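Local coordinates for protein acetyl transferase (Salmonella typhimurium, PDB 1S7K) that probably transfers an acetyl group from acetyl-coenzyme A to the N-terminal amino group of ribosomal protein L7/L12, as a dimeric GNAT-family enzyme, at residues E15-D20 / L74-N79; K136-N141 / D168-N173. One frame throughout, in Å; residues are numbered along the deposited sequence.

Both contacts join antiparallel neighbours of the mixed sheet that forms the GNAT core, but they lie on opposite sides of the chain's centre, with centres about 28 Å apart and nearest atoms about 14 Å apart. Contact 1 pairs strand 14-18 with strand 71-77; contact 2, later in the chain, pairs strand 132-138 with strand 168-178. Each approaches the coenzyme A site, empty in this chain but occupied in another structure of this protein. In contact 1 the side chain of Ile75 is about 4 Å from those of Ile112 and Met113, which bind the coenzyme there; contact 2 itself holds two more binding residues, Asn141 and the covalently attached Cys137, whose side chain is about 11 Å from that of Met113.

Contact 1: residues E15-D20 / L74-N79; sequences ELRAAD and LIFCQN
Arg17 lies across the ring of Phe76 where strands 14-18 and 71-77 run antiparallel in the GNAT sheet. The two side chains cross at about a right angle, and the guanidinium settles flat on one ring face, its plane turned only 17° from that of the ring. This is a stacked cation-pi contact: CZ is 3.8 Å from the ring centroid, while NH2 sits over the middle of the ring. Farther back, CD of Arg17 presses on the CD1-CE1 side of the ring, 3.3 Å from CE1 of Phe76. The arginine chain is extended from CG to NE (chi2 -179°, chi3 -173°), which lets its methylenes follow the ring before the charged head covers it.

The salt bridge to Glu15 holds the guanidinium at its edge. Glu15, two residues back on the same face, takes NE of Arg17 on the anti lone pair of OE2 at 2.7 Å, a bond within the strand. The link to Asn79, in the loop after Cys77, is weaker: NH1 reaches Asn79 OD1 in a weak, bent bond. A water that donates to Asn79 O also lies by NH2, but that approach is too short to be trusted.

On the other face, Leu16 and Ile75 lie side by side, pointing the same way, with Leu16 CD2 3.5 Å from Ile75 CG1. Helix 112-127 packs on this pair, through Leu120 on Leu16 and through Ile112 and Met113, both coenzyme A-binding residues, on Ile75.

Between the two faces, Glu15 pairs with Phe76 and Arg17 with Leu74, each through two backbone bonds. Between these pairs, Leu16 CA makes a CA-H...O contact of 3.2 Å with Leu74 O.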
loop_
_atom_site.group_PDB
_atom_site.type_symbol
_atom_site.label_atom_id
_atom_site.label_comp_id
_atom_site.label_asym_id
_atom_site.label_seq_id
_atom_site.Cartn_x
_atom_site.Cartn_y
_atom_site.Cartn_z
ATOM N N GLU A 15 12.230 17.530 19.222
ATOM C CA GLU A 15 11.823 18.199 17.990
ATOM C C GLU A 15 12.165 17.258 16.810
ATOM O O GLU A 15 12.994 16.350 16.951
ATOM C CB GLU A 15 12.478 19.590 17.835
ATOM C CG GLU A 15 13.937 19.625 17.400
ATOM C CD GLU A 15 14.488 21.078 17.214
ATOM O OE1 GLU A 15 13.888 22.086 17.677
ATOM O OE2 GLU A 15 15.548 21.171 16.596
ATOM N N LEU A 16 11.432 17.403 15.709
ATOM C CA LEU A 16 11.654 16.594 14.492
ATOM C C LEU A 16 12.315 17.543 13.491
ATOM O O LEU A 16 11.922 18.714 13.402
ATOM C CB LEU A 16 10.319 16.145 13.905
ATOM C CG LEU A 16 9.479 15.191 14.749
ATOM C CD1 LEU A 16 8.098 15.039 14.131
ATOM C CD2 LEU A 16 10.210 13.820 14.758
ATOM N N ARG A 17 13.333 17.060 12.796
ATOM C CA ARG A 17 13.973 17.841 11.768
ATOM C C ARG A 17 13.883 17.017 10.470
ATOM O O ARG A 17 14.165 15.805 10.466
ATOM C CB ARG A 17 15.452 18.111 12.132
ATOM C CG ARG A 17 15.635 18.802 13.489
ATOM C CD ARG A 17 17.102 19.079 13.840
ATOM N NE ARG A 17 17.212 19.583 15.220
ATOM C CZ ARG A 17 18.350 19.674 15.915
ATOM N NH1 ARG A 17 18.348 20.134 17.168
ATOM N NH2 ARG A 17 19.505 19.321 15.367
ATOM N N ALA A 18 13.443 17.652 9.386
ATOM C CA ALA A 18 13.420 16.925 8.105
ATOM C C ALA A 18 14.820 16.410 7.821
ATOM O O ALA A 18 15.817 17.132 7.971
ATOM C CB ALA A 18 12.979 17.816 6.983
ATOM N N ALA A 19 14.919 15.138 7.454
ATOM C CA ALA A 19 16.212 14.530 7.119
ATOM C C ALA A 19 16.955 15.393 6.083
ATOM O O ALA A 19 16.400 15.791 5.049
ATOM C CB ALA A 19 16.014 13.131 6.570
ATOM N N ASP A 20 18.199 15.699 6.379
ATOM C CA ASP A 20 18.994 16.512 5.468
ATOM C C ASP A 20 20.305 15.848 5.155
ATOM O O ASP A 20 20.784 15.024 5.920
ATOM C CB ASP A 20 19.300 17.867 6.092
ATOM C CG ASP A 20 20.000 18.777 5.134
ATOM O OD1 ASP A 20 19.324 19.362 4.246
ATOM O OD2 ASP A 20 21.232 18.884 5.247
ATOM N N LEU A 74 14.046 13.219 11.396
ATOM C CA LEU A 74 14.968 12.790 12.423
ATOM C C LEU A 74 14.447 13.350 13.776
ATOM O O LEU A 74 14.079 14.538 13.867
ATOM C CB LEU A 74 16.368 13.361 12.132
ATOM C CG LEU A 74 17.049 12.653 10.978
ATOM C CD1 LEU A 74 18.511 13.115 10.858
ATOM C CD2 LEU A 74 17.078 11.158 11.310
ATOM N N ILE A 75 14.398 12.491 14.783
ATOM C CA ILE A 75 13.944 12.820 16.146
ATOM C C ILE A 75 15.178 13.208 16.957
ATOM O O ILE A 75 16.103 12.397 17.060
ATOM C CB ILE A 75 13.318 11.575 16.844
ATOM C CG1 ILE A 75 12.004 11.117 16.171
ATOM C CG2 ILE A 75 12.957 11.898 18.334
ATOM C CD1 ILE A 75 11.702 9.620 16.615
ATOM N N PHE A 76 15.162 14.412 17.540
ATOM C CA PHE A 76 16.248 14.925 18.378
ATOM C C PHE A 76 15.719 15.149 19.769
ATOM O O PHE A 76 14.654 15.722 19.955
ATOM C CB PHE A 76 16.803 16.238 17.853
ATOM C CG PHE A 76 17.660 16.069 16.667
ATOM C CD1 PHE A 76 17.118 16.096 15.372
ATOM C CD2 PHE A 76 19.020 15.848 16.830
ATOM C CE1 PHE A 76 17.930 15.898 14.268
ATOM C CE2 PHE A 76 19.841 15.651 15.736
ATOM C CZ PHE A 76 19.290 15.679 14.446
ATOM N N CYS A 77 16.475 14.671 20.738
ATOM C CA CYS A 77 16.064 14.799 22.131
ATOM C C CYS A 77 17.201 15.576 22.792
ATOM O O CYS A 77 18.317 15.077 22.811
ATOM C CB CYS A 77 15.921 13.388 22.715
ATOM S SG CYS A 77 15.741 13.296 24.560
ATOM N N GLN A 78 16.910 16.762 23.340
ATOM C CA GLN A 78 17.939 17.620 23.945
ATOM C C GLN A 78 19.133 17.781 22.976
ATOM O O GLN A 78 20.302 17.735 23.399
ATOM C CB GLN A 78 18.443 17.040 25.259
ATOM C CG GLN A 78 17.333 16.773 26.296
ATOM C CD GLN A 78 17.868 16.724 27.724
ATOM O OE1 GLN A 78 17.148 16.416 28.668
ATOM N NE2 GLN A 78 19.156 17.055 27.879
ATOM N N ASN A 79 18.821 17.938 21.689
ATOM C CA ASN A 79 19.801 18.125 20.603
ATOM C C ASN A 79 20.652 16.936 20.147
ATOM O O ASN A 79 21.537 17.091 19.308
ATOM C CB ASN A 79 20.729 19.311 20.926
ATOM C CG ASN A 79 19.991 20.627 20.882
ATOM O OD1 ASN A 79 19.287 20.891 19.924
ATOM N ND2 ASN A 79 20.127 21.445 21.939
HETATM O O HOH W 1 21.370 19.051 17.073
#

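Contact 2: residues K136-N141 / D168-N173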
loop_
_atom_site.group_PDB
_atom_site.type_symbol
_atom_site.label_atom_id
_atom_site.label_comp_id
_atom_site.label_asym_id
_atom_site.label_seq_id
_atom_site.Cartn_x
_atom_site.Cartn_y
_atom_site.Cartn_z
ATOM N N LYS A 136 0.881 0.143 10.108
ATOM C CA LYS A 136 0.756 -1.294 9.837
ATOM C C LYS A 136 1.920 -1.877 10.612
ATOM O O LYS A 136 3.071 -1.378 10.450
ATOM C CB LYS A 136 0.948 -1.582 8.333
ATOM C CG LYS A 136 -0.194 -1.135 7.453
ATOM C CD LYS A 136 0.208 -1.091 5.973
ATOM C CE LYS A 136 0.367 -2.438 5.406
ATOM N NZ LYS A 136 0.977 -2.297 4.018
ATOM N N CYS A 137 1.638 -2.819 11.516
ATOM C CA CYS A 137 2.775 -3.449 12.217
ATOM C C CYS A 137 2.439 -4.903 12.524
ATOM O O CYS A 137 1.244 -5.264 12.700
ATOM C CB CYS A 137 3.043 -2.690 13.490
ATOM S SG CYS A 137 1.657 -2.680 14.719
ATOM N N ARG A 138 3.464 -5.749 12.620
ATOM C CA ARG A 138 3.235 -7.171 12.886
ATOM C C ARG A 138 2.433 -7.334 14.173
ATOM O O ARG A 138 2.609 -6.568 15.124
ATOM C CB ARG A 138 4.563 -7.913 13.033
ATOM C CG ARG A 138 5.274 -8.126 11.698
ATOM C CD ARG A 138 6.616 -8.951 11.887
ATOM N NE ARG A 138 7.043 -9.010 13.286
ATOM C CZ ARG A 138 7.794 -8.117 13.925
ATOM N NH1 ARG A 138 8.058 -8.319 15.202
ATOM N NH2 ARG A 138 8.302 -7.027 13.310
ATOM N N VAL A 139 1.570 -8.342 14.198
ATOM C CA VAL A 139 0.773 -8.589 15.369
ATOM C C VAL A 139 1.735 -8.836 16.569
ATOM O O VAL A 139 1.476 -8.376 17.683
ATOM C CB VAL A 139 -0.147 -9.798 15.151
ATOM C CG1 VAL A 139 -0.815 -10.216 16.465
ATOM C CG2 VAL A 139 -1.205 -9.428 14.114
ATOM N N ASP A 140 2.853 -9.497 16.302
ATOM C CA ASP A 140 3.793 -9.830 17.366
ATOM C C ASP A 140 4.797 -8.735 17.672
ATOM O O ASP A 140 5.738 -8.944 18.457
ATOM C CB ASP A 140 4.504 -11.190 17.066
ATOM C CG ASP A 140 5.467 -11.130 15.890
ATOM O OD1 ASP A 140 5.750 -10.042 15.363
ATOM O OD2 ASP A 140 6.002 -12.198 15.469
ATOM N N ASN A 141 4.607 -7.543 17.086
ATOM C CA ASN A 141 5.574 -6.450 17.345
ATOM C C ASN A 141 4.989 -5.726 18.565
ATOM O O ASN A 141 4.158 -4.832 18.439
ATOM C CB ASN A 141 5.705 -5.529 16.116
ATOM C CG ASN A 141 6.780 -4.442 16.296
ATOM O OD1 ASN A 141 7.010 -3.998 17.397
ATOM N ND2 ASN A 141 7.372 -3.980 15.195
ATOM N N ASP A 168 9.401 -16.439 7.562
ATOM C CA ASP A 168 7.961 -16.649 7.741
ATOM C C ASP A 168 7.131 -15.423 7.268
ATOM O O ASP A 168 7.675 -14.331 7.173
ATOM C CB ASP A 168 7.634 -16.900 9.223
ATOM C CG ASP A 168 8.221 -18.228 9.761
ATOM O OD1 ASP A 168 8.156 -19.246 9.072
ATOM O OD2 ASP A 168 8.718 -18.250 10.895
ATOM N N TYR A 169 5.822 -15.619 7.016
ATOM C CA TYR A 169 4.934 -14.504 6.665
ATOM C C TYR A 169 4.066 -14.303 7.921
ATOM O O TYR A 169 3.353 -15.227 8.405
ATOM C CB TYR A 169 4.098 -14.827 5.411
ATOM C CG TYR A 169 5.021 -15.128 4.256
ATOM C CD1 TYR A 169 5.391 -14.134 3.354
ATOM C CD2 TYR A 169 5.526 -16.419 4.076
ATOM C CE1 TYR A 169 6.224 -14.403 2.295
ATOM C CE2 TYR A 169 6.374 -16.701 3.007
ATOM C CZ TYR A 169 6.706 -15.709 2.141
ATOM O OH TYR A 169 7.543 -16.022 1.116
ATOM N N HIS A 170 4.159 -13.097 8.482
ATOM C CA HIS A 170 3.462 -12.792 9.728
ATOM C C HIS A 170 2.219 -11.961 9.525
ATOM O O HIS A 170 2.196 -11.144 8.644
ATOM C CB HIS A 170 4.398 -11.981 10.612
ATOM C CG HIS A 170 5.660 -12.721 10.917
ATOM N ND1 HIS A 170 5.747 -13.610 11.965
ATOM C CD2 HIS A 170 6.829 -12.806 10.241
ATOM C CE1 HIS A 170 6.927 -14.215 11.932
ATOM N NE2 HIS A 170 7.606 -13.751 10.896
ATOM N N ASP A 171 1.241 -12.149 10.395
ATOM C CA ASP A 171 0.004 -11.346 10.341
ATOM C C ASP A 171 0.401 -9.908 10.765
ATOM O O ASP A 171 1.295 -9.708 11.636
ATOM C CB ASP A 171 -1.005 -11.919 11.329
ATOM C CG ASP A 171 -1.674 -13.213 10.853
ATOM O OD1 ASP A 171 -1.200 -13.856 9.863
ATOM O OD2 ASP A 171 -2.672 -13.592 11.544
ATOM N N VAL A 172 -0.317 -8.923 10.215
ATOM C CA VAL A 172 -0.043 -7.509 10.445
ATOM C C VAL A 172 -1.317 -6.751 10.831
ATOM O O VAL A 172 -2.292 -6.853 10.138
ATOM C CB VAL A 172 0.467 -6.851 9.128
ATOM C CG1 VAL A 172 0.656 -5.302 9.275
ATOM C CG2 VAL A 172 1.826 -7.450 8.754
ATOM N N ASN A 173 -1.269 -5.985 11.907
ATOM C CA ASN A 173 -2.417 -5.178 12.327
ATOM C C ASN A 173 -2.390 -3.875 11.545
ATOM O O ASN A 173 -1.328 -3.264 11.338
ATOM C CB ASN A 173 -2.341 -4.869 13.821
ATOM C CG ASN A 173 -2.830 -6.037 14.687
ATOM O OD1 ASN A 173 -3.667 -6.832 14.262
ATOM N ND2 ASN A 173 -2.300 -6.141 15.909
HETATM O O HOH W 2 2.896 -11.015 13.649
HETATM O O HOH W 3 3.915 -13.389 14.113
#
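Cys137 and Asn173 form an antiparallel hydrogen-bonded pair in the GNAT sheet, at the end of strand 132-138, where the chain leaves it through a type I turn from Arg138 to Asn141. Two backbone bonds join them, Asn173 N to Cys137 O at 2.7 Å and Cys137 N to Asn173 O at 3.0 Å. A third, from Val139 N to Asp171 O, carries the pairing into the turn. Cys137, which attaches covalently to coenzyme A in another structure of this protein, is thereby fixed by its backbone.

Van der Waals contacts flank these bonds. Val139 crosses Asn173 at about a right angle and sets CG2 3.6 Å from Asn173 OD1, while Asn173 ND2 donates to Asn145 of helix 142-150. Arg138 runs beside His170, its CD 4.0 Å from His170 CB.

Among the polar side chains, Arg138 NE meets the syn lone pair of Asp140 OD1 at 2.7 Å, a salt bridge within the turn. The arginine chain bends at chi3 (-15°), which turns NE back from an extended course. At the N-cap of helix 142-150, OD1 of Asn141, another coenzyme A-binding residue, takes Ser144 N.

Water completes the link. One molecule accepts from Asp140 N and donates to Asp171 O. His170 NE2 bonds to Leu165 O; a second water, in the plane of the imidazole, lies 2.8 Å from His170 ND1 and donates weakly to Asp140 OD2.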